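Local atomic coordinates of DNA polymerase III subunit delta (Bacillus subtilis, PDB entry 3ZH9), a protein that probably acts as the wrench of the clamp-loader complex, opening the ring-shaped beta clamp so that it can be loaded onto primed DNA. Residues T152-N157 against S183-E188; A171-L176 against D205-L210. All blocks are in the same frame, centred on the assembly; numbering follows the deposited sequence.

Interaction 1: T152-N157 against S183-E188. With SO4 (sulfate ion), chain B.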
loop_
_atom_site.group_PDB
_atom_site.type_symbol
_atom_site.label_atom_id
_atom_site.label_comp_id
_atom_site.label_asym_id
_atom_site.label_seq_id
_atom_site.Cartn_x
_atom_site.Cartn_y
_atom_site.Cartn_z
ATOM N N THR A 152 11.122 4.987 -6.211
ATOM C CA THR A 152 11.704 5.126 -7.544
ATOM C C THR A 152 12.442 3.860 -8.019
ATOM O O THR A 152 12.226 3.390 -9.133
ATOM C CB THR A 152 12.636 6.346 -7.618
ATOM O OG1 THR A 152 11.875 7.523 -7.344
ATOM C CG2 THR A 152 13.247 6.473 -9.010
ATOM N N ASP A 153 13.309 3.305 -7.185
ATOM C CA ASP A 153 13.997 2.059 -7.554
ATOM C C ASP A 153 13.002 0.926 -7.798
ATOM O O ASP A 153 13.133 0.156 -8.744
ATOM C CB ASP A 153 15.024 1.635 -6.488
ATOM C CG ASP A 153 16.146 2.639 -6.319
ATOM O OD1 ASP A 153 16.255 3.566 -7.152
ATOM O OD2 ASP A 153 16.927 2.497 -5.351
ATOM N N PHE A 154 12.005 0.811 -6.935
ATOM C CA PHE A 154 10.970 -0.185 -7.153
ATOM C C PHE A 154 10.334 -0.051 -8.541
ATOM O O PHE A 154 10.126 -1.043 -9.232
ATOM C CB PHE A 154 9.901 -0.074 -6.079
ATOM C CG PHE A 154 8.641 -0.808 -6.412
ATOM C CD1 PHE A 154 8.483 -2.129 -6.052
ATOM C CD2 PHE A 154 7.603 -0.164 -7.078
ATOM C CE1 PHE A 154 7.317 -2.810 -6.358
ATOM C CE2 PHE A 154 6.437 -0.834 -7.383
ATOM C CZ PHE A 154 6.294 -2.165 -7.020
ATOM N N THR A 155 10.016 1.182 -8.927
ATOM C CA THR A 155 9.419 1.479 -10.236
ATOM C C THR A 155 10.354 1.095 -11.387
ATOM O O THR A 155 9.940 0.489 -12.370
ATOM C CB THR A 155 9.077 2.975 -10.347
ATOM O OG1 THR A 155 8.261 3.359 -9.234
ATOM C CG2 THR A 155 8.322 3.290 -11.645
ATOM N N VAL A 156 11.627 1.447 -11.250
ATOM C CA VAL A 156 12.611 1.100 -12.258
ATOM C C VAL A 156 12.734 -0.411 -12.427
ATOM O O VAL A 156 12.769 -0.926 -13.553
ATOM C CB VAL A 156 13.978 1.733 -11.929
ATOM C CG1 VAL A 156 15.103 1.099 -12.776
ATOM C CG2 VAL A 156 13.915 3.247 -12.147
ATOM N N ASN A 157 12.784 -1.124 -11.307
ATOM C CA ASN A 157 12.917 -2.570 -11.355
ATOM C C ASN A 157 11.641 -3.211 -11.850
ATOM O O ASN A 157 11.676 -4.259 -12.465
ATOM C CB ASN A 157 13.280 -3.131 -9.983
ATOM C CG ASN A 157 14.714 -2.849 -9.609
ATOM O OD1 ASN A 157 15.608 -2.908 -10.457
ATOM N ND2 ASN A 157 14.946 -2.531 -8.335
ATOM N N SER A 183 0.361 0.251 -5.711
ATOM C CA SER A 183 -0.682 -0.344 -6.540
ATOM C C SER A 183 -0.922 0.482 -7.817
ATOM O O SER A 183 -1.178 -0.066 -8.890
ATOM C CB SER A 183 -1.983 -0.469 -5.740
ATOM O OG SER A 183 -2.538 0.811 -5.479
ATOM N N SER A 184 -0.828 1.801 -7.686
ATOM C CA SER A 184 -0.987 2.711 -8.812
ATOM C C SER A 184 0.232 2.674 -9.720
ATOM O O SER A 184 0.104 2.688 -10.944
ATOM C CB SER A 184 -1.233 4.137 -8.320
ATOM O OG SER A 184 -2.358 4.171 -7.464
ATOM N N ILE A 185 1.417 2.617 -9.125
ATOM C CA ILE A 185 2.630 2.491 -9.917
ATOM C C ILE A 185 2.605 1.189 -10.730
ATOM O O ILE A 185 2.968 1.179 -11.897
ATOM C CB ILE A 185 3.892 2.531 -9.035
ATOM C CG1 ILE A 185 4.075 3.914 -8.417
ATOM C CG2 ILE A 185 5.124 2.181 -9.851
ATOM C CD1 ILE A 185 4.885 3.894 -7.131
ATOM N N PHE A 186 2.164 0.098 -10.105
ATOM C CA PHE A 186 2.127 -1.190 -10.773
ATOM C C PHE A 186 1.165 -1.110 -11.952
ATOM O O PHE A 186 1.482 -1.478 -13.077
ATOM C CB PHE A 186 1.689 -2.299 -9.793
ATOM C CG PHE A 186 1.623 -3.656 -10.425
ATOM C CD1 PHE A 186 0.516 -4.038 -11.168
ATOM C CD2 PHE A 186 2.678 -4.549 -10.292
ATOM C CE1 PHE A 186 0.455 -5.311 -11.764
ATOM C CE2 PHE A 186 2.636 -5.811 -10.887
ATOM C CZ PHE A 186 1.523 -6.197 -11.625
ATOM N N GLN A 187 -0.022 -0.611 -11.678
ATOM C CA GLN A 187 -1.008 -0.412 -12.714
ATOM C C GLN A 187 -0.501 0.459 -13.883
ATOM O O GLN A 187 -0.651 0.091 -15.050
ATOM C CB GLN A 187 -2.273 0.171 -12.096
ATOM C CG GLN A 187 -3.318 0.594 -13.112
ATOM C CD GLN A 187 -4.582 1.128 -12.459
ATOM O OE1 GLN A 187 -4.789 0.970 -11.252
ATOM N NE2 GLN A 187 -5.432 1.766 -13.256
ATOM N N GLU A 188 0.095 1.605 -13.579
ATOM C CA GLU A 188 0.522 2.526 -14.629
ATOM C C GLU A 188 1.722 1.975 -15.402
ATOM O O GLU A 188 1.827 2.174 -16.611
ATOM C CB GLU A 188 0.843 3.918 -14.057
ATOM C CG GLU A 188 -0.328 4.606 -13.371
ATOM C CD GLU A 188 -1.561 4.789 -14.281
ATOM O OE1 GLU A 188 -1.424 4.796 -15.520
ATOM O OE2 GLU A 188 -2.678 4.931 -13.745
HETATM S S SO4 B . -1.380 1.098 -2.043
HETATM O O1 SO4 B . -0.204 0.446 -2.620
HETATM O O2 SO4 B . -0.962 2.347 -1.403
HETATM O O3 SO4 B . -1.984 0.195 -1.059
HETATM O O4 SO4 B . -2.373 1.415 -3.069
#
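Ile-185 drives its CG2 methyl into the angle between Phe-154 and Thr-155, a compact example of one branched side chain filling the angle between two others. CG2, anti to the backbone N of Ile-185, lies 3.4 Å from Thr-155 OG1 and 3.8 Å from Thr-155 CG2, so it meets both branches of the threonine; the two side chains cross at about a right angle. The same methyl arrives at the edge of the Phe-154 ring, near its plane, with CE2 4.1 Å away. Thr-155 keeps OG1 beside its own backbone N (chi1 -54°), where the hydroxyl bonds to the carbonyl oxygen of Thr-151, a residue Ile-185 also touches. Its approach to Ile-185 is van der Waals contact. The ring of Phe-3 also meets the Phe-154 ring, their planes at about 35°.

All three residues of this tight part are buried, and the nearest pair of CA atoms, Thr-155 CA and Ile-185 CA, is 6.9 Å apart. Outside it the character changes: Asp-153 and Gln-187 are exposed, while Ser-183, its CB directed away from the contact, binds a sulfate, probably from the crystallisation liquor. Ser-183 N donates to sulfate O1 over 3.1 Å, near the start of helix 182-195, and His-181 ND1 also bonds the ion. Helix against helix in this way is consistent with the small helical lid domain that follows the RecA-like domain in AAA+ clamp-loader subunits.

Interaction 2: A171-L176 against D205-L210; sequences AEHLVL and DDVKML
A partly buried helix-to-helix contact, part apolar and part CH-pi, joins His-173 and Leu-174 of helix 168-177 to Val-207 and Lys-208 of the short helix 204-210. The two segments run nearly parallel, their axes 22° apart and 9.4 Å from each other at closest approach. Val-207 supplies the inner half: its CG1 methyl, anti to the backbone N (chi1 172°), sits 4.0 Å from Leu-174 CA and 4.1 Å from Leu-174 CB, and meets the edge of the His-173 ring near its plane. In this helical region, consistent with the lid of AAA+ clamp-loader subunits, the contact sets helix 204-210 beside helix 168-177, and Leu-174 continues inward onto Ile-189 of helix 182-195. The outer half is the CH-pi contact: extended beyond CG, the Lys-208 chain crosses the imidazole at about a right angle and places CE over one face, 4.3 Å from the ring centroid of His-173 and 26° off the ring normal. With an alanine for His-173, Lys-208 CE would probably lose the ring face beneath it and the CG1 methyl of Val-207 would be uncovered. A different sulfate from the one at Ser-183 has its nearest atom about 3 Å from the His-173 side chain.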
loop_
_atom_site.group_PDB
_atom_site.type_symbol
_atom_site.label_atom_id
_atom_site.label_comp_id
_atom_site.label_asym_id
_atom_site.label_seq_id
_atom_site.Cartn_x
_atom_site.Cartn_y
_atom_site.Cartn_z
ATOM N N ALA A 171 10.616 7.722 -14.085
ATOM C CA ALA A 171 10.152 6.972 -12.927
ATOM C C ALA A 171 9.774 7.879 -11.756
ATOM O O ALA A 171 8.759 7.671 -11.093
ATOM C CB ALA A 171 11.233 5.967 -12.484
ATOM N N GLU A 172 10.611 8.873 -11.491
ATOM C CA GLU A 172 10.340 9.821 -10.430
ATOM C C GLU A 172 9.065 10.590 -10.724
ATOM O O GLU A 172 8.284 10.888 -9.828
ATOM C CB GLU A 172 11.513 10.795 -10.273
ATOM C CG GLU A 172 12.701 10.177 -9.541
ATOM C CD GLU A 172 13.931 11.067 -9.542
ATOM O OE1 GLU A 172 14.028 11.943 -10.429
ATOM O OE2 GLU A 172 14.798 10.885 -8.653
ATOM N N HIS A 173 8.868 10.931 -11.985
ATOM C CA HIS A 173 7.671 11.673 -12.352
ATOM C C HIS A 173 6.415 10.820 -12.182
ATOM O O HIS A 173 5.380 11.293 -11.713
ATOM C CB HIS A 173 7.757 12.190 -13.777
ATOM C CG HIS A 173 6.739 13.244 -14.073
ATOM N ND1 HIS A 173 5.749 13.080 -15.015
ATOM C CD2 HIS A 173 6.533 14.458 -13.512
ATOM C CE1 HIS A 173 4.985 14.163 -15.041
ATOM N NE2 HIS A 173 5.443 15.013 -14.141
ATOM N N LEU A 174 6.520 9.551 -12.545
ATOM C CA LEU A 174 5.415 8.619 -12.390
ATOM C C LEU A 174 5.021 8.519 -10.919
ATOM O O LEU A 174 3.850 8.620 -10.562
ATOM C CB LEU A 174 5.804 7.234 -12.935
ATOM C CG LEU A 174 4.743 6.163 -12.630
ATOM C CD1 LEU A 174 3.386 6.628 -13.121
ATOM C CD2 LEU A 174 5.111 4.859 -13.286
ATOM N N VAL A 175 6.019 8.319 -10.073
ATOM C CA VAL A 175 5.803 8.228 -8.635
ATOM C C VAL A 175 5.140 9.493 -8.070
ATOM O O VAL A 175 4.251 9.421 -7.230
ATOM C CB VAL A 175 7.140 7.927 -7.915
ATOM C CG1 VAL A 175 7.037 8.152 -6.382
ATOM C CG2 VAL A 175 7.589 6.519 -8.242
ATOM N N LEU A 176 5.564 10.653 -8.546
ATOM C CA LEU A 176 4.926 11.914 -8.171
ATOM C C LEU A 176 3.435 11.945 -8.554
ATOM O O LEU A 176 2.584 12.367 -7.766
ATOM C CB LEU A 176 5.640 13.080 -8.869
ATOM C CG LEU A 176 4.969 14.458 -8.774
ATOM C CD1 LEU A 176 5.277 15.100 -7.437
ATOM C CD2 LEU A 176 5.426 15.373 -9.901
ATOM N N ASP A 205 8.171 11.582 -21.611
ATOM C CA ASP A 205 7.038 11.966 -22.449
ATOM C C ASP A 205 5.903 10.928 -22.424
ATOM O O ASP A 205 4.736 11.301 -22.380
ATOM C CB ASP A 205 7.485 12.217 -23.894
ATOM C CG ASP A 205 8.137 13.585 -24.090
ATOM O OD1 ASP A 205 7.897 14.516 -23.285
ATOM O OD2 ASP A 205 8.880 13.732 -25.080
ATOM N N ASP A 206 6.235 9.634 -22.499
ATOM C CA ASP A 206 5.220 8.573 -22.369
ATOM C C ASP A 206 4.444 8.696 -21.043
ATOM O O ASP A 206 3.206 8.586 -20.991
ATOM C CB ASP A 206 5.862 7.188 -22.448
ATOM C CG ASP A 206 6.380 6.856 -23.838
ATOM O OD1 ASP A 206 5.640 7.057 -24.820
ATOM O OD2 ASP A 206 7.532 6.396 -23.941
ATOM N N VAL A 207 5.185 8.916 -19.964
ATOM C CA VAL A 207 4.565 9.052 -18.649
ATOM C C VAL A 207 3.592 10.219 -18.632
ATOM O O VAL A 207 2.430 10.062 -18.235
ATOM C CB VAL A 207 5.603 9.227 -17.531
ATOM C CG1 VAL A 207 4.911 9.560 -16.216
ATOM C CG2 VAL A 207 6.468 7.942 -17.410
ATOM N N LYS A 208 4.065 11.384 -19.068
ATOM C CA LYS A 208 3.244 12.593 -19.049
ATOM C C LYS A 208 2.034 12.491 -19.947
ATOM O O LYS A 208 0.989 13.030 -19.619
ATOM C CB LYS A 208 4.057 13.817 -19.476
ATOM C CG LYS A 208 5.190 14.196 -18.512
ATOM C CD LYS A 208 5.936 15.427 -19.049
ATOM C CE LYS A 208 6.690 16.157 -17.941
ATOM N NZ LYS A 208 7.619 17.220 -18.456
ATOM N N MET A 209 2.157 11.836 -21.101
ATOM C CA MET A 209 1.003 11.822 -21.994
ATOM C C MET A 209 -0.033 10.811 -21.517
ATOM O O MET A 209 -1.234 11.051 -21.609
ATOM C CB MET A 209 1.390 11.602 -23.460
ATOM C CG MET A 209 1.850 10.212 -23.820
ATOM S SD MET A 209 2.270 10.088 -25.603
ATOM C CE MET A 209 3.755 11.084 -25.653
ATOM N N LEU A 210 0.431 9.698 -20.971
ATOM C CA LEU A 210 -0.505 8.619 -20.672
ATOM C C LEU A 210 -1.074 8.669 -19.248
ATOM O O LEU A 210 -2.227 8.310 -19.038
ATOM C CB LEU A 210 0.134 7.257 -20.951
ATOM C CG LEU A 210 -0.841 6.070 -20.952
ATOM C CD1 LEU A 210 -1.792 6.107 -22.172
ATOM C CD2 LEU A 210 -0.072 4.759 -20.912
#

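Followed from the N terminus, the chain leaves the five-stranded parallel sheet and enters helix 148-160, the first partner of interaction 1. Strand 165-166 and helix 168-177 come next, so the first partner of interaction 2 lies inside the loop that interaction 1 closes when helix 182-195 returns to helix 148-160. Interaction 2 closes later, beyond strand 201-202, which pairs in parallel with 165-166. The two loops therefore cross rather than nest. Their centres are 11 Å apart, and they touch directly: Thr-155 OG1 lies 3.4 Å from Val-175 CG2, and Leu-174 CD1 3.8 Å from Glu-188 CB. Helix 168-177 thus ties the two together, packing against 148-160, 182-195 and 204-210.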